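Uncharacterized protein (Bacteroides ovatus, PDB 4DQA) is of unknown function but probably binds carbohydrate, pairing an N-terminal DUF1735-type domain with a concanavalin A-like lectin/glucanase domain. Local coordinates at residues V152-G157 with M262-G267; F163-L168 with D254-N259. All coordinates share one frame; numbering follows the deposited sequence.

Both contacts lie in the concanavalin A-like domain, with their centres about 10 Å apart. Segments 163-168 and 254-259 of contact 2 both fall in the chain between the two segments of contact 1, the order being 152-157, 163-168, 254-259 and 262-267. Contact 1 belongs to the edge of a five-stranded antiparallel sheet, between strands 150-152 and 264-266, whereas contact 2 ties strand 163-171 of the larger antiparallel sheet to the loop before strand 264-266. They meet through a probable hydrogen bond from Phe154 N to Asn259 OD1 and through the edge-to-face rings of Phe264 and Tyr165, so that the two contacts join in the interior between the sheets.

Contact 1. Residues V152-G157 with M262-G267; sequences VKFPVG and MGFYIG
The CA atoms of Val152 and Phe264 lie 5.3 Å apart, and a single direct backbone bond joins the segments, nearly straight, from Val152 N to Phe264 O (3.0 Å, N-H...O angle 175°). A water lies between Val152 O and Phe264 N, accepting from Phe264 N at 3.0 Å; its very close approach to Val152 O is doubtful. Beyond this water segment 152-157 leaves the sheet, while Ile266 pairs through its backbone with Ile150.

The side chains of Val152 and Phe264 run side by side in the same direction, and Val152 CB lies 3.9 Å from Phe264 CD1. Farther along, Val152 CG2 approaches the end of Ile266, 4.3 Å from its CD1. Phe154 supplies the aromatic contact. Its CE2 edge is directed at one face of the Phe264 ring, off centre toward the rim and 3.7 Å from Phe264 CD2, with the two planes at 90° and the centroids 5.2 Å apart in a T-shaped stack. With CG anti to the backbone N and beside the carbonyl carbon (chi1 -166°), the Phe264 ring runs alongside Val152 and turns one face to Phe154. One face of the Phe154 ring is in turn covered by Val152 CG1, so valine and phenylalanine of the same segment pack together against Phe264.

Leu314 of strand 312-316 touches Val152 and Ile266, and Val288 of strand 282-289 touches Phe264. The end strand 264-266 beside 150-152, with its side chains packed on these strands of the other antiparallel sheet, is the two-sheet arrangement of the concanavalin A-like beta-sandwich.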
loop_
_atom_site.group_PDB
_atom_site.type_symbol
_atom_site.label_atom_id
_atom_site.label_comp_id
_atom_site.label_asym_id
_atom_site.label_seq_id
_atom_site.Cartn_x
_atom_site.Cartn_y
_atom_site.Cartn_z
ATOM N N VAL A 152 -1.096 -12.775 20.395
ATOM C CA VAL A 152 -2.274 -11.938 20.109
ATOM C C VAL A 152 -3.559 -12.526 20.647
ATOM O O VAL A 152 -3.904 -13.682 20.397
ATOM C CB VAL A 152 -2.425 -11.782 18.582
ATOM C CG1 VAL A 152 -3.703 -11.035 18.242
ATOM C CG2 VAL A 152 -1.214 -11.129 17.974
ATOM N N LYS A 153 -4.291 -11.721 21.397
ATOM C CA LYS A 153 -5.613 -12.113 21.849
ATOM C C LYS A 153 -6.604 -11.241 21.097
ATOM O O LYS A 153 -6.572 -10.010 21.199
ATOM C CB LYS A 153 -5.744 -11.897 23.350
ATOM C CG LYS A 153 -6.962 -12.568 23.965
ATOM C CD LYS A 153 -6.832 -12.691 25.481
ATOM N N PHE A 154 -7.485 -11.867 20.321
ATOM C CA PHE A 154 -8.529 -11.123 19.623
ATOM C C PHE A 154 -9.687 -10.878 20.571
ATOM O O PHE A 154 -9.793 -11.538 21.592
ATOM C CB PHE A 154 -8.970 -11.895 18.397
ATOM C CG PHE A 154 -7.979 -11.852 17.312
ATOM C CD1 PHE A 154 -7.875 -10.759 16.504
ATOM C CD2 PHE A 154 -7.097 -12.905 17.131
ATOM C CE1 PHE A 154 -6.942 -10.708 15.496
ATOM C CE2 PHE A 154 -6.184 -12.853 16.136
ATOM C CZ PHE A 154 -6.105 -11.756 15.317
ATOM N N PRO A 155 -10.540 -9.890 20.263
ATOM C CA PRO A 155 -11.687 -9.619 21.134
ATOM C C PRO A 155 -12.468 -10.882 21.448
ATOM O O PRO A 155 -12.538 -11.813 20.615
ATOM C CB PRO A 155 -12.545 -8.669 20.285
ATOM C CG PRO A 155 -11.595 -7.957 19.435
ATOM C CD PRO A 155 -10.443 -8.929 19.150
ATOM N N VAL A 156 -13.076 -10.910 22.635
ATOM C CA VAL A 156 -13.847 -12.070 23.063
ATOM C C VAL A 156 -14.925 -12.432 22.069
ATOM O O VAL A 156 -15.609 -11.564 21.522
ATOM C CB VAL A 156 -14.487 -11.896 24.438
ATOM C CG1 VAL A 156 -15.532 -10.765 24.431
ATOM C CG2 VAL A 156 -15.136 -13.196 24.858
ATOM N N GLY A 157 -15.044 -13.733 21.831
ATOM C CA GLY A 157 -16.041 -14.256 20.927
ATOM C C GLY A 157 -15.698 -14.011 19.483
ATOM O O GLY A 157 -16.545 -14.177 18.604
HETATM N N MSE A 262 -3.642 -22.310 22.919
HETATM C CA MSE A 262 -2.596 -21.323 23.191
HETATM C C MSE A 262 -2.844 -19.995 22.481
HETATM O O MSE A 262 -2.179 -18.965 22.757
HETATM C CB MSE A 262 -1.251 -21.868 22.718
HETATM C CG MSE A 262 -0.987 -21.650 21.222
HETATM SE SE MSE A 262 -2.006 -22.875 20.091
HETATM C CE MSE A 262 -1.151 -24.516 20.648
ATOM N N GLY A 263 -3.795 -20.019 21.548
ATOM C CA GLY A 263 -4.205 -18.820 20.879
ATOM C C GLY A 263 -3.261 -18.485 19.744
ATOM O O GLY A 263 -2.457 -19.312 19.296
ATOM N N PHE A 264 -3.374 -17.258 19.300
ATOM C CA PHE A 264 -2.771 -16.791 18.077
ATOM C C PHE A 264 -1.356 -16.290 18.351
ATOM O O PHE A 264 -1.120 -15.516 19.283
ATOM C CB PHE A 264 -3.635 -15.663 17.512
ATOM C CG PHE A 264 -3.345 -15.289 16.089
ATOM C CD1 PHE A 264 -2.304 -14.420 15.778
ATOM C CD2 PHE A 264 -4.152 -15.741 15.053
ATOM C CE1 PHE A 264 -2.029 -14.044 14.470
ATOM C CE2 PHE A 264 -3.881 -15.354 13.736
ATOM C CZ PHE A 264 -2.836 -14.499 13.448
ATOM N N TYR A 265 -0.430 -16.699 17.500
ATOM C CA TYR A 265 0.958 -16.251 17.571
ATOM C C TYR A 265 1.466 -15.813 16.226
ATOM O O TYR A 265 1.048 -16.344 15.190
ATOM C CB TYR A 265 1.887 -17.371 18.067
ATOM C CG TYR A 265 1.923 -17.506 19.570
ATOM C CD1 TYR A 265 2.713 -16.641 20.319
ATOM C CD2 TYR A 265 1.150 -18.435 20.241
ATOM C CE1 TYR A 265 2.752 -16.749 21.704
ATOM C CE2 TYR A 265 1.177 -18.540 21.641
ATOM C CZ TYR A 265 1.985 -17.659 22.354
ATOM O OH TYR A 265 1.990 -17.800 23.747
ATOM N N ILE A 266 2.401 -14.863 16.255
ATOM C CA ILE A 266 3.200 -14.495 15.091
ATOM C C ILE A 266 4.647 -14.864 15.396
ATOM O O ILE A 266 5.169 -14.568 16.473
ATOM C CB ILE A 266 3.110 -12.974 14.790
ATOM C CG1 ILE A 266 1.664 -12.615 14.451
ATOM C CG2 ILE A 266 4.060 -12.587 13.662
ATOM C CD1 ILE A 266 1.360 -11.130 14.567
ATOM N N GLY A 267 5.295 -15.579 14.481
ATOM C CA GLY A 267 6.737 -15.775 14.532
ATOM C C GLY A 267 7.278 -16.931 15.345
ATOM O O GLY A 267 8.401 -17.357 15.082
HETATM O O HOH W 1 -5.358 -15.659 20.843
#

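Contact 2. Residues F163-L168 with D254-N259; sequences FTYEAL and DGFDPN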
loop_
_atom_site.group_PDB
_atom_site.type_symbol
_atom_site.label_atom_id
_atom_site.label_comp_id
_atom_site.label_asym_id
_atom_site.label_seq_id
_atom_site.Cartn_x
_atom_site.Cartn_y
_atom_site.Cartn_z
ATOM N N PHE A 163 -11.827 -15.025 6.360
ATOM C CA PHE A 163 -10.680 -14.328 6.918
ATOM C C PHE A 163 -9.516 -14.323 5.952
ATOM O O PHE A 163 -9.520 -15.019 4.930
ATOM C CB PHE A 163 -10.258 -14.976 8.238
ATOM C CG PHE A 163 -9.603 -16.303 8.057
ATOM C CD1 PHE A 163 -10.370 -17.440 7.929
ATOM C CD2 PHE A 163 -8.223 -16.405 7.965
ATOM C CE1 PHE A 163 -9.787 -18.682 7.724
ATOM C CE2 PHE A 163 -7.627 -17.655 7.764
ATOM C CZ PHE A 163 -8.423 -18.781 7.636
ATOM N N THR A 164 -8.532 -13.508 6.315
ATOM C CA THR A 164 -7.270 -13.386 5.583
ATOM C C THR A 164 -6.133 -13.230 6.558
ATOM O O THR A 164 -6.220 -12.453 7.520
ATOM C CB THR A 164 -7.282 -12.147 4.671
ATOM O OG1 THR A 164 -8.386 -12.222 3.777
ATOM C CG2 THR A 164 -5.998 -12.048 3.858
ATOM N N TYR A 165 -5.051 -13.962 6.307
ATOM C CA TYR A 165 -3.758 -13.677 6.921
ATOM C C TYR A 165 -2.887 -13.172 5.790
ATOM O O TYR A 165 -2.886 -13.772 4.717
ATOM C CB TYR A 165 -3.054 -14.938 7.427
ATOM C CG TYR A 165 -3.669 -15.726 8.564
ATOM C CD1 TYR A 165 -4.721 -15.240 9.328
ATOM C CD2 TYR A 165 -3.152 -16.990 8.887
ATOM C CE1 TYR A 165 -5.246 -15.979 10.381
ATOM C CE2 TYR A 165 -3.675 -17.740 9.932
ATOM C CZ TYR A 165 -4.709 -17.230 10.687
ATOM O OH TYR A 165 -5.240 -17.965 11.732
ATOM N N GLU A 166 -2.103 -12.132 6.017
ATOM C CA GLU A 166 -1.128 -11.720 4.998
ATOM C C GLU A 166 0.087 -11.085 5.637
ATOM O O GLU A 166 0.025 -10.573 6.751
ATOM C CB GLU A 166 -1.697 -10.803 3.919
ATOM C CG GLU A 166 -2.243 -9.510 4.449
ATOM C CD GLU A 166 -2.713 -8.552 3.361
ATOM O OE1 GLU A 166 -2.156 -8.594 2.250
ATOM O OE2 GLU A 166 -3.613 -7.711 3.632
ATOM N N ALA A 167 1.206 -11.166 4.935
ATOM C CA ALA A 167 2.456 -10.548 5.390
ATOM C C ALA A 167 3.437 -10.466 4.250
ATOM O O ALA A 167 3.409 -11.283 3.313
ATOM C CB ALA A 167 3.078 -11.359 6.487
ATOM N N LEU A 168 4.354 -9.512 4.354
ATOM C CA LEU A 168 5.607 -9.543 3.592
ATOM C C LEU A 168 6.620 -10.273 4.465
ATOM O O LEU A 168 6.785 -9.953 5.658
ATOM C CB LEU A 168 6.128 -8.139 3.292
ATOM C CG LEU A 168 5.263 -7.327 2.347
ATOM C CD1 LEU A 168 5.560 -5.822 2.481
ATOM C CD2 LEU A 168 5.415 -7.778 0.901
ATOM N N ASP A 254 -17.308 -23.640 9.333
ATOM C CA ASP A 254 -18.018 -22.391 9.515
ATOM C C ASP A 254 -17.067 -21.265 9.890
ATOM O O ASP A 254 -17.425 -20.089 9.780
ATOM C CB ASP A 254 -19.081 -22.544 10.591
ATOM C CG ASP A 254 -20.263 -23.387 10.124
ATOM O OD1 ASP A 254 -20.353 -23.680 8.906
ATOM O OD2 ASP A 254 -21.098 -23.748 10.976
ATOM N N GLY A 255 -15.866 -21.636 10.332
ATOM C CA GLY A 255 -14.875 -20.667 10.769
ATOM C C GLY A 255 -13.972 -21.271 11.832
ATOM O O GLY A 255 -13.894 -22.490 11.993
ATOM N N PHE A 256 -13.293 -20.410 12.576
ATOM C CA PHE A 256 -12.453 -20.894 13.660
ATOM C C PHE A 256 -12.316 -19.823 14.744
ATOM O O PHE A 256 -12.493 -18.626 14.498
ATOM C CB PHE A 256 -11.063 -21.327 13.159
ATOM C CG PHE A 256 -10.124 -20.178 12.841
ATOM C CD1 PHE A 256 -10.195 -19.501 11.630
ATOM C CD2 PHE A 256 -9.140 -19.793 13.747
ATOM C CE1 PHE A 256 -9.308 -18.471 11.346
ATOM C CE2 PHE A 256 -8.252 -18.776 13.464
ATOM C CZ PHE A 256 -8.348 -18.104 12.260
ATOM N N ASP A 257 -12.063 -20.300 15.954
ATOM C CA ASP A 257 -11.812 -19.465 17.113
ATOM C C ASP A 257 -10.305 -19.237 17.237
ATOM O O ASP A 257 -9.569 -20.162 17.607
ATOM C CB ASP A 257 -12.323 -20.205 18.347
ATOM C CG ASP A 257 -12.017 -19.474 19.632
ATOM O OD1 ASP A 257 -11.472 -18.355 19.550
ATOM O OD2 ASP A 257 -12.346 -20.015 20.714
ATOM N N PRO A 258 -9.822 -18.022 16.911
ATOM C CA PRO A 258 -8.362 -17.804 16.945
ATOM C C PRO A 258 -7.770 -17.869 18.344
ATOM O O PRO A 258 -6.554 -17.993 18.525
ATOM C CB PRO A 258 -8.200 -16.398 16.379
ATOM C CG PRO A 258 -9.494 -15.707 16.757
ATOM C CD PRO A 258 -10.548 -16.784 16.573
ATOM N N ASN A 259 -8.628 -17.743 19.339
ATOM C CA ASN A 259 -8.169 -17.737 20.703
ATOM C C ASN A 259 -8.135 -19.125 21.320
ATOM O O ASN A 259 -7.753 -19.284 22.472
ATOM C CB ASN A 259 -9.067 -16.798 21.549
ATOM C CG ASN A 259 -8.995 -15.321 21.121
ATOM O OD1 ASN A 259 -7.984 -14.836 20.610
ATOM N ND2 ASN A 259 -10.083 -14.596 21.338
#
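Phe163 and Phe256 both hold CG between the backbone N and the carbonyl carbon (chi1 72° and 76°), a crowded position; both CB atoms point toward the other segment, and with these torsions the two side chains cross at about a right angle. Tyr165, two residues along the same strand, has CG anti to its carbonyl carbon instead, and its long side chain brings the hydroxyl to Phe256 from the opposite direction.

CE1 of Phe256 sits over the centre of the Phe163 ring, 3.6 Å above its plane, and lies nearly equally far from all six ring carbons, with Phe163 CE1 at 3.7 Å. The planes make 74° and the centroids are 5.0 Å apart, which defines a T-shaped stack with Phe256 giving the edge and Phe163 the face. Next to CE1 on the same rim, Phe256 CZ touches Tyr165 OH obliquely at 3.2 Å, a tight packing contact. Phe163 CE2 also covers one face of the Tyr165 ring, off centre, so the three aromatic side chains touch in turn.

Met187 lies beside both phenylalanines, and its carbonyl O forms a hydrogen bond with Tyr165 OH. Past Phe256 the loop turns at Asp257, whose OD1 accepts from Asn259 N at 2.9 Å in an Asx turn, reached from above the carboxylate plane.

No hydrogen bond links the two segments. Phe256 CE1 points its C-H at the face of Phe163, and the rest is close van der Waals packing. The loop thus lies on strand 163-171 through apolar aromatic contacts, and the one polar side-chain atom among them, Tyr165 OH, is bonded to Met187 O.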